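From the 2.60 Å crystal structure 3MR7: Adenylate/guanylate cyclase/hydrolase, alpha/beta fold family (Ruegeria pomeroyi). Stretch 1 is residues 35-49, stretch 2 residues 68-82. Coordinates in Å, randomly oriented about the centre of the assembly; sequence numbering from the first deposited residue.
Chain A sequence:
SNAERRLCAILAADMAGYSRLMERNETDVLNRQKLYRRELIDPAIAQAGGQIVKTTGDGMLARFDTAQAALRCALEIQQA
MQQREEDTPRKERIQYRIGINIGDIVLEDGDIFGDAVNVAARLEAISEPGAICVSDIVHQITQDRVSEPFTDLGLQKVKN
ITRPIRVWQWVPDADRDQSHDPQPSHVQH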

# COMPACT_ATOMS: atom_id res chain seq x y z
N LEU A 35 -7.38 -4.92 -19.84
CA LEU A 35 -8.53 -4.33 -20.53
C LEU A 35 -8.90 -2.94 -20.04
O LEU A 35 -9.10 -2.04 -20.84
CB LEU A 35 -9.78 -5.19 -20.36
CG LEU A 35 -10.91 -4.52 -21.11
CD1 LEU A 35 -10.49 -4.36 -22.57
CD2 LEU A 35 -12.17 -5.30 -20.99
N TYR A 36 -9.05 -2.78 -18.73
CA TYR A 36 -9.42 -1.49 -18.14
C TYR A 36 -8.39 -0.43 -18.44
O TYR A 36 -8.73 0.70 -18.83
CB TYR A 36 -9.63 -1.61 -16.62
CG TYR A 36 -10.86 -2.38 -16.19
CD1 TYR A 36 -12.03 -2.37 -16.94
CD2 TYR A 36 -10.84 -3.12 -15.02
CE1 TYR A 36 -13.15 -3.07 -16.51
CE2 TYR A 36 -11.94 -3.82 -14.60
CZ TYR A 36 -13.09 -3.79 -15.33
OH TYR A 36 -14.18 -4.50 -14.86
N ARG A 37 -7.12 -0.77 -18.28
CA ARG A 37 -6.06 0.14 -18.65
C ARG A 37 -6.28 0.66 -20.07
O ARG A 37 -6.05 1.82 -20.36
CB ARG A 37 -4.69 -0.54 -18.57
CG ARG A 37 -3.61 0.20 -19.31
CD ARG A 37 -3.11 1.41 -18.55
NE ARG A 37 -1.71 1.24 -18.20
CZ ARG A 37 -0.71 1.86 -18.81
NH1 ARG A 37 -0.96 2.71 -19.79
NH2 ARG A 37 0.54 1.63 -18.43
N ARG A 38 -6.75 -0.21 -20.96
CA ARG A 38 -6.82 0.16 -22.35
C ARG A 38 -8.10 0.88 -22.69
O ARG A 38 -8.10 1.84 -23.47
CB ARG A 38 -6.66 -1.05 -23.25
CG ARG A 38 -5.25 -1.27 -23.66
CD ARG A 38 -5.01 -2.72 -24.03
NE ARG A 38 -3.95 -3.22 -23.17
CZ ARG A 38 -2.68 -3.23 -23.53
NH1 ARG A 38 -2.34 -2.79 -24.73
NH2 ARG A 38 -1.76 -3.68 -22.69
N GLU A 39 -9.18 0.43 -22.08
CA GLU A 39 -10.50 0.93 -22.40
C GLU A 39 -10.99 2.05 -21.48
O GLU A 39 -11.88 2.78 -21.85
CB GLU A 39 -11.51 -0.21 -22.42
CG GLU A 39 -12.50 -0.17 -21.29
CD GLU A 39 -13.75 -0.98 -21.59
OE1 GLU A 39 -13.87 -2.10 -21.04
OE2 GLU A 39 -14.62 -0.49 -22.36
N LEU A 40 -10.40 2.20 -20.30
CA LEU A 40 -10.97 3.09 -19.30
C LEU A 40 -9.95 4.13 -18.90
O LEU A 40 -10.16 5.33 -19.11
CB LEU A 40 -11.36 2.28 -18.09
CG LEU A 40 -12.58 2.68 -17.28
CD1 LEU A 40 -13.14 1.40 -16.67
CD2 LEU A 40 -12.23 3.69 -16.20
N ILE A 41 -8.83 3.67 -18.35
CA ILE A 41 -7.76 4.56 -17.93
C ILE A 41 -7.07 5.35 -19.05
O ILE A 41 -7.19 6.57 -19.13
CB ILE A 41 -6.68 3.77 -17.28
CG1 ILE A 41 -7.23 3.14 -16.01
CG2 ILE A 41 -5.50 4.65 -17.00
CD1 ILE A 41 -6.22 2.24 -15.32
N ASP A 42 -6.35 4.65 -19.90
CA ASP A 42 -5.61 5.32 -20.97
C ASP A 42 -6.44 6.35 -21.73
O ASP A 42 -5.95 7.42 -22.02
CB ASP A 42 -4.94 4.31 -21.91
CG ASP A 42 -3.71 3.65 -21.29
OD1 ASP A 42 -3.38 3.98 -20.13
OD2 ASP A 42 -3.06 2.81 -21.96
N PRO A 43 -7.70 6.03 -22.05
CA PRO A 43 -8.61 7.01 -22.64
C PRO A 43 -8.95 8.23 -21.77
O PRO A 43 -8.85 9.36 -22.26
CB PRO A 43 -9.86 6.17 -22.91
CG PRO A 43 -9.28 4.88 -23.30
CD PRO A 43 -8.20 4.66 -22.26
N ALA A 44 -9.34 8.03 -20.52
CA ALA A 44 -9.72 9.13 -19.64
C ALA A 44 -8.56 10.11 -19.49
O ALA A 44 -8.77 11.32 -19.40
CB ALA A 44 -10.17 8.60 -18.23
N ILE A 45 -7.36 9.57 -19.45
CA ILE A 45 -6.16 10.37 -19.27
C ILE A 45 -5.89 11.24 -20.50
O ILE A 45 -5.62 12.43 -20.37
CB ILE A 45 -4.93 9.50 -19.04
CG1 ILE A 45 -4.92 8.93 -17.61
CG2 ILE A 45 -3.69 10.29 -19.31
CD1 ILE A 45 -3.69 8.11 -17.24
N ALA A 46 -5.95 10.64 -21.68
CA ALA A 46 -5.89 11.38 -22.94
C ALA A 46 -7.02 12.41 -23.07
O ALA A 46 -6.76 13.58 -23.29
CB ALA A 46 -5.93 10.44 -24.09
N GLN A 47 -8.27 11.97 -22.96
CA GLN A 47 -9.39 12.90 -22.98
C GLN A 47 -9.14 14.13 -22.11
O GLN A 47 -9.55 15.23 -22.46
CB GLN A 47 -10.69 12.22 -22.55
CG GLN A 47 -11.79 12.26 -23.62
CD GLN A 47 -12.50 13.60 -23.70
OE1 GLN A 47 -12.91 14.16 -22.68
NE2 GLN A 47 -12.65 14.12 -24.92
N ALA A 48 -8.45 13.93 -20.99
CA ALA A 48 -8.27 14.98 -19.98
C ALA A 48 -7.01 15.82 -20.19
O ALA A 48 -6.67 16.64 -19.33
CB ALA A 48 -8.24 14.35 -18.58
N GLY A 49 -6.29 15.58 -21.27
CA GLY A 49 -5.10 16.35 -21.61
C GLY A 49 -3.80 15.84 -21.01
O GLY A 49 -2.70 16.37 -21.26
N GLN A 68 -7.48 20.58 -11.87
CA GLN A 68 -8.80 20.08 -12.18
C GLN A 68 -8.77 18.82 -13.06
O GLN A 68 -9.45 17.84 -12.74
CB GLN A 68 -9.63 21.18 -12.80
CG GLN A 68 -11.09 21.15 -12.41
CD GLN A 68 -11.92 22.24 -13.11
OE1 GLN A 68 -11.37 23.13 -13.78
NE2 GLN A 68 -13.24 22.16 -12.97
N ALA A 69 -7.98 18.82 -14.14
CA ALA A 69 -8.02 17.71 -15.10
C ALA A 69 -7.49 16.40 -14.52
O ALA A 69 -8.01 15.33 -14.82
CB ALA A 69 -7.27 18.06 -16.37
N ALA A 70 -6.45 16.48 -13.70
CA ALA A 70 -5.99 15.31 -12.98
C ALA A 70 -7.15 14.73 -12.18
O ALA A 70 -7.41 13.53 -12.23
CB ALA A 70 -4.82 15.65 -12.07
N LEU A 71 -7.86 15.60 -11.47
CA LEU A 71 -8.88 15.13 -10.55
C LEU A 71 -10.11 14.57 -11.25
O LEU A 71 -10.61 13.52 -10.87
CB LEU A 71 -9.25 16.19 -9.51
CG LEU A 71 -10.20 15.70 -8.41
CD1 LEU A 71 -9.73 14.36 -7.85
CD2 LEU A 71 -10.34 16.73 -7.30
N ARG A 72 -10.60 15.24 -12.29
CA ARG A 72 -11.77 14.71 -12.99
C ARG A 72 -11.40 13.40 -13.66
O ARG A 72 -12.22 12.48 -13.80
CB ARG A 72 -12.26 15.68 -14.05
CG ARG A 72 -12.82 16.96 -13.48
CD ARG A 72 -12.91 18.00 -14.58
NE ARG A 72 -13.68 19.18 -14.20
CZ ARG A 72 -14.06 20.11 -15.07
NH1 ARG A 72 -13.75 19.99 -16.36
NH2 ARG A 72 -14.77 21.15 -14.66
N CYS A 73 -10.15 13.32 -14.07
CA CYS A 73 -9.69 12.10 -14.70
C CYS A 73 -9.76 10.93 -13.71
O CYS A 73 -10.30 9.88 -14.04
CB CYS A 73 -8.29 12.32 -15.26
SG CYS A 73 -7.51 10.91 -15.96
N ALA A 74 -9.24 11.13 -12.50
CA ALA A 74 -9.30 10.09 -11.45
C ALA A 74 -10.73 9.78 -11.02
O ALA A 74 -11.09 8.64 -10.73
CB ALA A 74 -8.46 10.51 -10.21
N LEU A 75 -11.56 10.80 -10.93
CA LEU A 75 -12.92 10.58 -10.55
C LEU A 75 -13.63 9.77 -11.64
O LEU A 75 -14.43 8.90 -11.35
CB LEU A 75 -13.59 11.91 -10.28
CG LEU A 75 -13.28 12.49 -8.91
CD1 LEU A 75 -13.78 13.91 -8.84
CD2 LEU A 75 -13.94 11.66 -7.82
N GLU A 76 -13.30 10.07 -12.91
CA GLU A 76 -13.88 9.41 -14.07
C GLU A 76 -13.56 7.93 -14.05
O GLU A 76 -14.45 7.07 -14.20
CB GLU A 76 -13.33 10.00 -15.36
CG GLU A 76 -14.07 9.57 -16.62
CD GLU A 76 -13.40 10.01 -17.94
OE1 GLU A 76 -12.67 11.03 -17.95
OE2 GLU A 76 -13.62 9.33 -18.98
N ILE A 77 -12.28 7.65 -13.87
CA ILE A 77 -11.79 6.31 -13.69
C ILE A 77 -12.41 5.54 -12.50
O ILE A 77 -12.94 4.45 -12.69
CB ILE A 77 -10.27 6.34 -13.53
CG1 ILE A 77 -9.65 6.91 -14.80
CG2 ILE A 77 -9.73 4.93 -13.23
CD1 ILE A 77 -8.15 6.99 -14.76
N GLN A 78 -12.33 6.09 -11.29
CA GLN A 78 -12.80 5.43 -10.10
C GLN A 78 -14.31 5.20 -10.10
O GLN A 78 -14.78 4.16 -9.67
CB GLN A 78 -12.38 6.20 -8.85
CG GLN A 78 -10.90 6.26 -8.66
CD GLN A 78 -10.29 4.86 -8.55
OE1 GLN A 78 -10.48 4.01 -9.44
NE2 GLN A 78 -9.57 4.60 -7.44
N GLN A 79 -15.08 6.16 -10.60
CA GLN A 79 -16.52 5.95 -10.73
C GLN A 79 -16.94 4.90 -11.76
O GLN A 79 -17.97 4.22 -11.60
CB GLN A 79 -17.22 7.27 -11.03
CG GLN A 79 -17.18 8.27 -9.89
CD GLN A 79 -17.44 9.67 -10.39
OE1 GLN A 79 -17.61 9.89 -11.59
NE2 GLN A 79 -17.47 10.62 -9.47
N ALA A 80 -16.15 4.74 -12.82
CA ALA A 80 -16.49 3.75 -13.82
C ALA A 80 -16.13 2.37 -13.27
O ALA A 80 -16.79 1.37 -13.53
CB ALA A 80 -15.77 4.03 -15.11
N MSE A 81 -15.06 2.34 -12.48
CA MSE A 81 -14.59 1.08 -11.96
C MSE A 81 -15.57 0.56 -10.95
O MSE A 81 -15.72 -0.65 -10.81
CB MSE A 81 -13.20 1.21 -11.34
CG MSE A 81 -12.12 1.38 -12.39
SE MSE A 81 -11.81 -0.29 -13.37
CE MSE A 81 -10.82 -1.24 -11.98
N GLN A 82 -16.25 1.47 -10.24
CA GLN A 82 -17.29 1.03 -9.32
C GLN A 82 -18.40 0.32 -10.09
O GLN A 82 -18.88 -0.72 -9.66
CB GLN A 82 -17.85 2.17 -8.46
CG GLN A 82 -19.25 1.88 -7.89
CD GLN A 82 -19.63 2.81 -6.74
OE1 GLN A 82 -19.21 3.96 -6.69
NE2 GLN A 82 -20.45 2.30 -5.82

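The selenium of Met-81, a selenomethionine, sits over one face of the Tyr-36 ring, 3.7 Å from the ring centroid and 22° off its normal, with SE 3.4 Å from Tyr-36 CD2. A large, polarizable atom suits the electron-rich face of an aromatic ring, and the flexible side chain, m at all three chi angles, brings its end nearer although its CA-to-CB bond points sideways.

The two helices run nearly antiparallel, at 155°, with axes 9.2 Å apart at closest approach. No hydrogen bond crosses between them, so the contact rests on apolar packing. Leu-40, which has the largest area covered by the other stretch, packs its branched side chain against helix 68-82: its CD2 lies 3.7 Å from Ala-80 CB, and its CD1 3.9 Å from Met-81 SE. Ile-77 fills the middle, with CG1 3.9 Å from Ala-44 CB and CG2 4.1 Å from Ile-41 CG1.

Toward the end of helix 35-47, small residues let the backbones draw close. Ala-44 CA is 5.8 Å from Cys-73 CA, and Ala-48 CA 5.6 Å from Ala-69 CA. The compact Cys-73 thiol packs its SG 3.7 Å from Ile-45 CG1. Gly-49 then ends the helix in a Schellman motif; its positive phi would jam a CB against the preceding carbonyl oxygen.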